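Local coordinates for protein prolyl-ACP dehydrogenase (Oscillatoria sp., PDB 4IRN) that oxidises a prolyl group carried on an acyl carrier protein during anatoxin-a biosynthesis, as an FAD-dependent enzyme of the acyl-CoA dehydrogenase family, at residues Trp40-Ile52 with Leu99-Tyr113. Sequence-based numbering, arbitrary orientation.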
ATOM      1  N   TRP A  40     -19.260  22.959  14.665  1.00 26.73           N
ATOM      2  CA  TRP A  40     -19.559  24.162  13.879  1.00 25.81           C
ATOM      3  C   TRP A  40     -20.914  24.745  14.300  1.00 29.74           C
ATOM      4  O   TRP A  40     -21.894  24.001  14.415  1.00 28.90           O
ATOM      5  CB  TRP A  40     -19.567  23.856  12.370  1.00 24.21           C
ATOM      6  CG  TRP A  40     -18.298  23.242  11.854  1.00 24.79           C
ATOM      7  CD1 TRP A  40     -18.085  21.925  11.559  1.00 27.62           C
ATOM      8  CD2 TRP A  40     -17.061  23.916  11.599  1.00 24.21           C
ATOM      9  NE1 TRP A  40     -16.790  21.738  11.135  1.00 26.56           N
ATOM     10  CE2 TRP A  40     -16.135  22.939  11.166  1.00 27.81           C
ATOM     11  CE3 TRP A  40     -16.632  25.252  11.714  1.00 25.22           C
ATOM     12  CZ2 TRP A  40     -14.819  23.255  10.840  1.00 27.30           C
ATOM     13  CZ3 TRP A  40     -15.322  25.563  11.392  1.00 26.71           C
ATOM     14  CH2 TRP A  40     -14.433  24.574  10.956  1.00 27.45           C
ATOM     15  N   ASN A  41     -20.964  26.069  14.542  1.00 26.97           N
ATOM     16  CA  ASN A  41     -22.196  26.756  14.962  1.00 27.14           C
ATOM     17  C   ASN A  41     -23.098  27.053  13.766  1.00 32.81           C
ATOM     18  O   ASN A  41     -22.655  26.899  12.625  1.00 33.12           O
ATOM     19  CB  ASN A  41     -21.887  28.028  15.787  1.00 25.72           C
ATOM     20  CG  ASN A  41     -21.124  29.105  15.052  1.00 42.67           C
ATOM     21  OD1 ASN A  41     -21.467  29.509  13.923  1.00 27.41           O
ATOM     22  ND2 ASN A  41     -20.109  29.642  15.716  1.00 38.26           N
ATOM     23  N   SER A  42     -24.349  27.489  14.029  1.00 29.19           N
ATOM     24  CA  SER A  42     -25.345  27.822  13.011  1.00 28.48           C
ATOM     25  C   SER A  42     -24.890  28.848  11.983  1.00 30.83           C
ATOM     26  O   SER A  42     -25.256  28.703  10.821  1.00 30.06           O
ATOM     27  CB  SER A  42     -26.648  28.259  13.656  1.00 32.31           C
ATOM     28  OG  SER A  42     -27.371  27.094  14.002  1.00 43.47           O
ATOM     29  N   GLN A  43     -24.064  29.830  12.367  1.00 26.25           N
ATOM     30  CA  GLN A  43     -23.610  30.854  11.434  1.00 25.03           C
ATOM     31  C   GLN A  43     -22.545  30.337  10.463  1.00 26.74           C
ATOM     32  O   GLN A  43     -22.537  30.716   9.299  1.00 26.21           O
ATOM     33  CB  GLN A  43     -23.191  32.111  12.195  1.00 26.21           C
ATOM     34  CG  GLN A  43     -24.380  32.867  12.814  1.00 42.89           C
ATOM     35  CD  GLN A  43     -25.167  32.096  13.869  1.00 65.61           C
ATOM     36  OE1 GLN A  43     -24.629  31.290  14.630  1.00 59.22           O
ATOM     37  NE2 GLN A  43     -26.469  32.289  13.912  1.00 62.47           N
ATOM     38  N   GLN A  44     -21.692  29.417  10.939  1.00 21.37           N
ATOM     39  CA  GLN A  44     -20.663  28.739  10.157  1.00 20.37           C
ATOM     40  C   GLN A  44     -21.316  27.751   9.177  1.00 24.16           C
ATOM     41  O   GLN A  44     -20.897  27.708   8.014  1.00 24.16           O
ATOM     42  CB  GLN A  44     -19.661  28.033  11.082  1.00 21.43           C
ATOM     43  CG  GLN A  44     -18.795  29.017  11.861  1.00 29.61           C
ATOM     44  CD  GLN A  44     -17.934  28.348  12.895  1.00 34.52           C
ATOM     45  OE1 GLN A  44     -18.425  27.760  13.862  1.00 27.61           O
ATOM     46  NE2 GLN A  44     -16.627  28.454  12.733  1.00 19.73           N
ATOM     47  N   ILE A  45     -22.360  26.978   9.635  1.00 19.53           N
ATOM     48  CA  ILE A  45     -23.123  26.040   8.786  1.00 19.07           C
ATOM     49  C   ILE A  45     -23.807  26.852   7.661  1.00 23.96           C
ATOM     50  O   ILE A  45     -23.684  26.493   6.484  1.00 22.75           O
ATOM     51  CB  ILE A  45     -24.190  25.205   9.569  1.00 21.81           C
ATOM     52  CG1 ILE A  45     -23.649  24.480  10.831  1.00 22.50           C
ATOM     53  CG2 ILE A  45     -25.009  24.274   8.653  1.00 20.76           C
ATOM     54  CD1 ILE A  45     -22.750  23.275  10.648  1.00 31.34           C
ATOM     55  N   GLN A  46     -24.505  27.948   8.039  1.00 21.22           N
ATOM     56  CA  GLN A  46     -25.215  28.841   7.119  1.00 21.27           C
ATOM     57  C   GLN A  46     -24.321  29.556   6.136  1.00 22.56           C
ATOM     58  O   GLN A  46     -24.696  29.680   4.980  1.00 23.35           O
ATOM     59  CB  GLN A  46     -26.103  29.869   7.854  1.00 23.57           C
ATOM     60  CG  GLN A  46     -27.384  29.352   8.526  1.00 50.95           C
ATOM     61  CD  GLN A  46     -28.317  28.613   7.598  1.00 80.14           C
ATOM     62  OE1 GLN A  46     -28.317  27.377   7.525  1.00 74.23           O
ATOM     63  NE2 GLN A  46     -29.200  29.351   6.951  1.00 79.02           N
ATOM     64  N   PHE A  47     -23.147  30.037   6.570  1.00 15.53           N
ATOM     65  CA  PHE A  47     -22.208  30.727   5.673  1.00 14.37           C
ATOM     66  C   PHE A  47     -21.632  29.793   4.620  1.00 20.59           C
ATOM     67  O   PHE A  47     -21.551  30.175   3.450  1.00 20.48           O
ATOM     68  CB  PHE A  47     -21.102  31.485   6.433  1.00 15.25           C
ATOM     69  CG  PHE A  47     -20.157  32.260   5.538  1.00 15.89           C
ATOM     70  CD1 PHE A  47     -20.622  33.298   4.741  1.00 18.59           C
ATOM     71  CD2 PHE A  47     -18.804  31.953   5.494  1.00 17.71           C
ATOM     72  CE1 PHE A  47     -19.754  33.998   3.896  1.00 19.51           C
ATOM     73  CE2 PHE A  47     -17.933  32.668   4.664  1.00 20.52           C
ATOM     74  CZ  PHE A  47     -18.414  33.688   3.874  1.00 18.61           C
ATOM     75  N   ARG A  48     -21.253  28.557   5.028  1.00 17.43           N
ATOM     76  CA  ARG A  48     -20.733  27.523   4.127  1.00 16.43           C
ATOM     77  C   ARG A  48     -21.815  27.133   3.114  1.00 21.56           C
ATOM     78  O   ARG A  48     -21.513  26.980   1.929  1.00 22.29           O
ATOM     79  CB  ARG A  48     -20.240  26.303   4.922  1.00 13.14           C
ATOM     80  CG  ARG A  48     -19.506  25.268   4.080  1.00 15.46           C
ATOM     81  CD  ARG A  48     -19.233  23.997   4.853  1.00 15.15           C
ATOM     82  NE  ARG A  48     -18.901  22.876   3.973  1.00 20.92           N
ATOM     83  CZ  ARG A  48     -19.773  21.962   3.558  1.00 33.68           C
ATOM     84  NH1 ARG A  48     -21.044  22.028   3.933  1.00 24.83           N
ATOM     85  NH2 ARG A  48     -19.384  20.980   2.755  1.00 17.78           N
ATOM     86  N   LYS A  49     -23.071  27.021   3.579  1.00 18.28           N
ATOM     87  CA  LYS A  49     -24.246  26.703   2.762  1.00 18.00           C
ATOM     88  C   LYS A  49     -24.472  27.822   1.740  1.00 21.61           C
ATOM     89  O   LYS A  49     -24.810  27.538   0.596  1.00 22.35           O
ATOM     90  CB  LYS A  49     -25.493  26.502   3.646  1.00 20.90           C
ATOM     91  CG  LYS A  49     -26.610  25.714   2.986  1.00 41.14           C
ATOM     92  CD  LYS A  49     -27.893  25.765   3.818  1.00 53.85           C
ATOM     93  CE  LYS A  49     -29.059  25.089   3.131  1.00 67.01           C
ATOM     94  NZ  LYS A  49     -29.575  25.875   1.973  1.00 75.48           N
ATOM     95  N   LYS A  50     -24.248  29.088   2.145  1.00 16.19           N
ATOM     96  CA  LYS A  50     -24.364  30.271   1.286  1.00 15.46           C
ATOM     97  C   LYS A  50     -23.255  30.260   0.216  1.00 20.09           C
ATOM     98  O   LYS A  50     -23.520  30.637  -0.932  1.00 19.15           O
ATOM     99  CB  LYS A  50     -24.295  31.552   2.140  1.00 17.04           C
ATOM    100  CG  LYS A  50     -24.604  32.847   1.396  1.00 16.17           C
ATOM    101  CD  LYS A  50     -24.205  34.058   2.216  1.00 19.08           C
ATOM    102  CE  LYS A  50     -24.234  35.333   1.415  1.00 28.81           C
ATOM    103  NZ  LYS A  50     -23.570  36.444   2.140  1.00 48.59           N
ATOM    104  N   VAL A  51     -22.025  29.805   0.597  1.00 17.22           N
ATOM    105  CA  VAL A  51     -20.863  29.682  -0.295  1.00 16.51           C
ATOM    106  C   VAL A  51     -21.150  28.614  -1.369  1.00 20.06           C
ATOM    107  O   VAL A  51     -20.927  28.886  -2.551  1.00 20.33           O
ATOM    108  CB  VAL A  51     -19.533  29.427   0.474  1.00 20.32           C
ATOM    109  CG1 VAL A  51     -18.376  29.149  -0.486  1.00 20.17           C
ATOM    110  CG2 VAL A  51     -19.183  30.605   1.380  1.00 20.00           C
ATOM    111  N   ILE A  52     -21.677  27.426  -0.963  1.00 15.45           N
ATOM    112  CA  ILE A  52     -22.028  26.322  -1.871  1.00 15.47           C
ATOM    113  C   ILE A  52     -23.072  26.788  -2.895  1.00 20.15           C
ATOM    114  O   ILE A  52     -22.852  26.614  -4.091  1.00 20.78           O
ATOM    115  CB  ILE A  52     -22.468  25.028  -1.104  1.00 18.70           C
ATOM    116  CG1 ILE A  52     -21.300  24.441  -0.281  1.00 18.72           C
ATOM    117  CG2 ILE A  52     -23.069  23.951  -2.052  1.00 18.87           C
ATOM    118  CD1 ILE A  52     -21.692  23.503   0.838  1.00 24.04           C
ATOM    119  N   LEU A  99     -12.502  37.224   8.559  1.00 15.84           N
ATOM    120  CA  LEU A  99     -13.024  35.998   9.172  1.00 15.69           C
ATOM    121  C   LEU A  99     -11.953  35.315   9.966  1.00 20.40           C
ATOM    122  O   LEU A  99     -10.772  35.477   9.704  1.00 20.95           O
ATOM    123  CB  LEU A  99     -13.560  34.967   8.146  1.00 15.72           C
ATOM    124  CG  LEU A  99     -14.654  35.342   7.165  1.00 20.78           C
ATOM    125  CD1 LEU A  99     -15.043  34.144   6.357  1.00 20.64           C
ATOM    126  CD2 LEU A  99     -15.873  35.870   7.887  1.00 24.86           C
ATOM    127  N   ASP A 100     -12.368  34.507  10.919  1.00 17.44           N
ATOM    128  CA  ASP A 100     -11.422  33.693  11.656  1.00 17.96           C
ATOM    129  C   ASP A 100     -11.018  32.527  10.738  1.00 24.56           C
ATOM    130  O   ASP A 100     -11.787  32.157   9.840  1.00 24.12           O
ATOM    131  CB  ASP A 100     -11.993  33.213  12.995  1.00 20.01           C
ATOM    132  CG  ASP A 100     -13.173  32.284  12.881  1.00 34.21           C
ATOM    133  OD1 ASP A 100     -14.318  32.788  12.736  1.00 34.24           O
ATOM    134  OD2 ASP A 100     -12.963  31.050  12.955  1.00 42.56           O
ATOM    135  N   ILE A 101      -9.798  32.002  10.921  1.00 22.78           N
ATOM    136  CA  ILE A 101      -9.210  30.934  10.102  1.00 22.48           C
ATOM    137  C   ILE A 101     -10.085  29.690   9.999  1.00 25.97           C
ATOM    138  O   ILE A 101     -10.287  29.188   8.889  1.00 25.68           O
ATOM    139  CB  ILE A 101      -7.757  30.598  10.531  1.00 25.47           C
ATOM    140  CG1 ILE A 101      -6.881  31.869  10.713  1.00 25.58           C
ATOM    141  CG2 ILE A 101      -7.109  29.606   9.575  1.00 25.59           C
ATOM    142  CD1 ILE A 101      -6.765  32.872   9.519  1.00 25.77           C
ATOM    143  N   LEU A 102     -10.618  29.205  11.141  1.00 21.72           N
ATOM    144  CA  LEU A 102     -11.492  28.024  11.164  1.00 20.92           C
ATOM    145  C   LEU A 102     -12.738  28.187  10.279  1.00 24.19           C
ATOM    146  O   LEU A 102     -13.093  27.252   9.562  1.00 24.86           O
ATOM    147  CB  LEU A 102     -11.847  27.606  12.594  1.00 20.52           C
ATOM    148  CG  LEU A 102     -10.734  26.842  13.325  1.00 24.54           C
ATOM    149  CD1 LEU A 102     -10.729  27.155  14.817  1.00 24.58           C
ATOM    150  CD2 LEU A 102     -10.800  25.329  13.045  1.00 24.46           C
ATOM    151  N   THR A 103     -13.338  29.397  10.268  1.00 19.39           N
ATOM    152  CA  THR A 103     -14.486  29.735   9.425  1.00 18.88           C
ATOM    153  C   THR A 103     -14.027  29.811   7.966  1.00 21.50           C
ATOM    154  O   THR A 103     -14.725  29.299   7.092  1.00 21.83           O
ATOM    155  CB  THR A 103     -15.166  31.028   9.911  1.00 28.19           C
ATOM    156  OG1 THR A 103     -15.527  30.876  11.283  1.00 28.71           O
ATOM    157  CG2 THR A 103     -16.416  31.385   9.098  1.00 25.67           C
ATOM    158  N   THR A 104     -12.854  30.436   7.715  1.00 16.41           N
ATOM    159  CA  THR A 104     -12.249  30.589   6.383  1.00 15.37           C
ATOM    160  C   THR A 104     -12.019  29.205   5.742  1.00 19.49           C
ATOM    161  O   THR A 104     -12.423  29.003   4.598  1.00 19.20           O
ATOM    162  CB  THR A 104     -10.964  31.448   6.461  1.00 15.76           C
ATOM    163  OG1 THR A 104     -11.207  32.627   7.224  1.00 11.62           O
ATOM    164  CG2 THR A 104     -10.424  31.834   5.099  1.00 14.39           C
ATOM    165  N   ALA A 105     -11.436  28.250   6.505  1.00 15.80           N
ATOM    166  CA  ALA A 105     -11.160  26.879   6.066  1.00 15.76           C
ATOM    167  C   ALA A 105     -12.450  26.109   5.772  1.00 18.67           C
ATOM    168  O   ALA A 105     -12.530  25.407   4.762  1.00 17.53           O
ATOM    169  CB  ALA A 105     -10.329  26.145   7.112  1.00 16.63           C
ATOM    170  N   TYR A 106     -13.464  26.268   6.643  1.00 15.84           N
ATOM    171  CA  TYR A 106     -14.783  25.642   6.505  1.00 16.00           C
ATOM    172  C   TYR A 106     -15.499  26.141   5.234  1.00 20.79           C
ATOM    173  O   TYR A 106     -16.052  25.334   4.486  1.00 20.14           O
ATOM    174  CB  TYR A 106     -15.627  25.923   7.759  1.00 17.18           C
ATOM    175  CG  TYR A 106     -16.853  25.045   7.911  1.00 19.95           C
ATOM    176  CD1 TYR A 106     -16.754  23.654   7.869  1.00 22.07           C
ATOM    177  CD2 TYR A 106     -18.101  25.601   8.192  1.00 20.85           C
ATOM    178  CE1 TYR A 106     -17.872  22.844   8.067  1.00 23.64           C
ATOM    179  CE2 TYR A 106     -19.228  24.801   8.379  1.00 21.75           C
ATOM    180  CZ  TYR A 106     -19.107  23.424   8.322  1.00 31.14           C
ATOM    181  OH  TYR A 106     -20.215  22.635   8.503  1.00 34.74           O
ATOM    182  N   ALA A 107     -15.445  27.471   4.982  1.00 18.26           N
ATOM    183  CA  ALA A 107     -16.031  28.138   3.818  1.00 17.83           C
ATOM    184  C   ALA A 107     -15.290  27.730   2.541  1.00 21.65           C
ATOM    185  O   ALA A 107     -15.942  27.541   1.513  1.00 22.29           O
ATOM    186  CB  ALA A 107     -15.991  29.649   3.998  1.00 18.47           C
ATOM    187  N   LEU A 108     -13.947  27.543   2.621  1.00 17.45           N
ATOM    188  CA  LEU A 108     -13.120  27.084   1.487  1.00 16.72           C
ATOM    189  C   LEU A 108     -13.474  25.640   1.120  1.00 20.43           C
ATOM    190  O   LEU A 108     -13.505  25.298  -0.066  1.00 20.61           O
ATOM    191  CB  LEU A 108     -11.606  27.182   1.767  1.00 16.40           C
ATOM    192  CG  LEU A 108     -10.961  28.565   1.868  1.00 20.65           C
ATOM    193  CD1 LEU A 108      -9.563  28.465   2.429  1.00 21.06           C
ATOM    194  CD2 LEU A 108     -10.939  29.285   0.536  1.00 20.78           C
ATOM    195  N   GLN A 109     -13.775  24.777   2.194  1.00 15.82           N
ATOM    196  CA  GLN A 109     -14.214  23.406   1.990  1.00 14.92           C
ATOM    197  C   GLN A 109     -15.522  23.448   1.183  1.00 19.77           C
ATOM    198  O   GLN A 109     -15.641  22.741   0.179  1.00 20.34           O
ATOM    199  CB  GLN A 109     -14.409  22.687   3.338  1.00 15.72           C
ATOM    200  CG  GLN A 109     -14.309  21.167   3.253  1.00 18.62           C
ATOM    201  CD  GLN A 109     -15.630  20.482   3.017  1.00 30.22           C
ATOM    202  OE1 GLN A 109     -16.700  21.090   3.073  1.00 29.74           O
ATOM    203  NE2 GLN A 109     -15.589  19.177   2.804  1.00 16.23           N
ATOM    204  N   GLY A 110     -16.436  24.376   1.533  1.00 15.66           N
ATOM    205  CA  GLY A 110     -17.720  24.608   0.873  1.00 15.13           C
ATOM    206  C   GLY A 110     -17.564  25.061  -0.563  1.00 19.55           C
ATOM    207  O   GLY A 110     -18.304  24.608  -1.439  1.00 18.87           O
ATOM    208  N   LEU A 111     -16.569  25.938  -0.808  1.00 16.91           N
ATOM    209  CA  LEU A 111     -16.260  26.456  -2.139  1.00 17.21           C
ATOM    210  C   LEU A 111     -15.811  25.320  -3.060  1.00 22.52           C
ATOM    211  O   LEU A 111     -16.265  25.259  -4.195  1.00 22.75           O
ATOM    212  CB  LEU A 111     -15.198  27.587  -2.069  1.00 17.30           C
ATOM    213  CG  LEU A 111     -14.828  28.303  -3.389  1.00 21.56           C
ATOM    214  CD1 LEU A 111     -16.035  29.008  -4.033  1.00 21.43           C
ATOM    215  CD2 LEU A 111     -13.706  29.289  -3.176  1.00 22.69           C
ATOM    216  N   GLY A 112     -14.958  24.426  -2.550  1.00 18.58           N
ATOM    217  CA  GLY A 112     -14.450  23.273  -3.286  1.00 17.58           C
ATOM    218  C   GLY A 112     -15.536  22.292  -3.677  1.00 19.78           C
ATOM    219  O   GLY A 112     -15.485  21.723  -4.764  1.00 18.35           O
ATOM    220  N   TYR A 113     -16.541  22.112  -2.799  1.00 16.73           N
ATOM    221  CA  TYR A 113     -17.684  21.236  -3.028  1.00 16.61           C
ATOM    222  C   TYR A 113     -18.609  21.831  -4.114  1.00 20.53           C
ATOM    223  O   TYR A 113     -19.047  21.102  -5.010  1.00 21.39           O
ATOM    224  CB  TYR A 113     -18.450  20.987  -1.704  1.00 18.46           C
ATOM    225  CG  TYR A 113     -19.713  20.152  -1.860  1.00 21.85           C
ATOM    226  CD1 TYR A 113     -20.921  20.736  -2.248  1.00 23.66           C
ATOM    227  CD2 TYR A 113     -19.691  18.770  -1.664  1.00 23.05           C
ATOM    228  CE1 TYR A 113     -22.066  19.963  -2.461  1.00 25.23           C
ATOM    229  CE2 TYR A 113     -20.847  17.997  -1.813  1.00 23.84           C
ATOM    230  CZ  TYR A 113     -22.036  18.601  -2.199  1.00 31.64           C
ATOM    231  OH  TYR A 113     -23.144  17.819  -2.444  1.00 33.49           O
TER
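Helix 42-52 packs against helix 101-113 in the all-helical N-terminal domain of the acyl-CoA dehydrogenase fold, the two running roughly parallel with axes 8.1 Å apart at closest and crossing at -30°. The backbones come nearest where Arg48 CA lies 4.8 Å from Ala107 CA, and Arg48 CG lies 3.7 Å from Gly110 CA. Asn41 and Gln44 form a capping box that starts the first helix; Gln44 OE1 accepts from Asn41 N, while Gln44 NE2 donates across the contact to Thr103 OG1 (3.0 Å). The Tyr106 ring is sandwiched. Over one face the Trp40 five-membered ring stacks face-to-face, planes 10° apart, and over the other Arg48 CD makes a CH-pi contact. Phe47 CE2 meets Leu99 CD1 and Ala107 CB, with Trp88 and Phe83 packing around it, and Val51 CG1 rests on Leu111 CB. Arg48, extended from CG to NE with CG anti to its backbone N (chi1 -172°), carries its guanidinium past Tyr106 to Gln109, whose NE2 is hydrogen-bonded to Glu292. There Gln109 OE1 is gripped side-on by two donors, Arg48 NE at 3.0 Å and Arg48 NH2 at 2.7 Å.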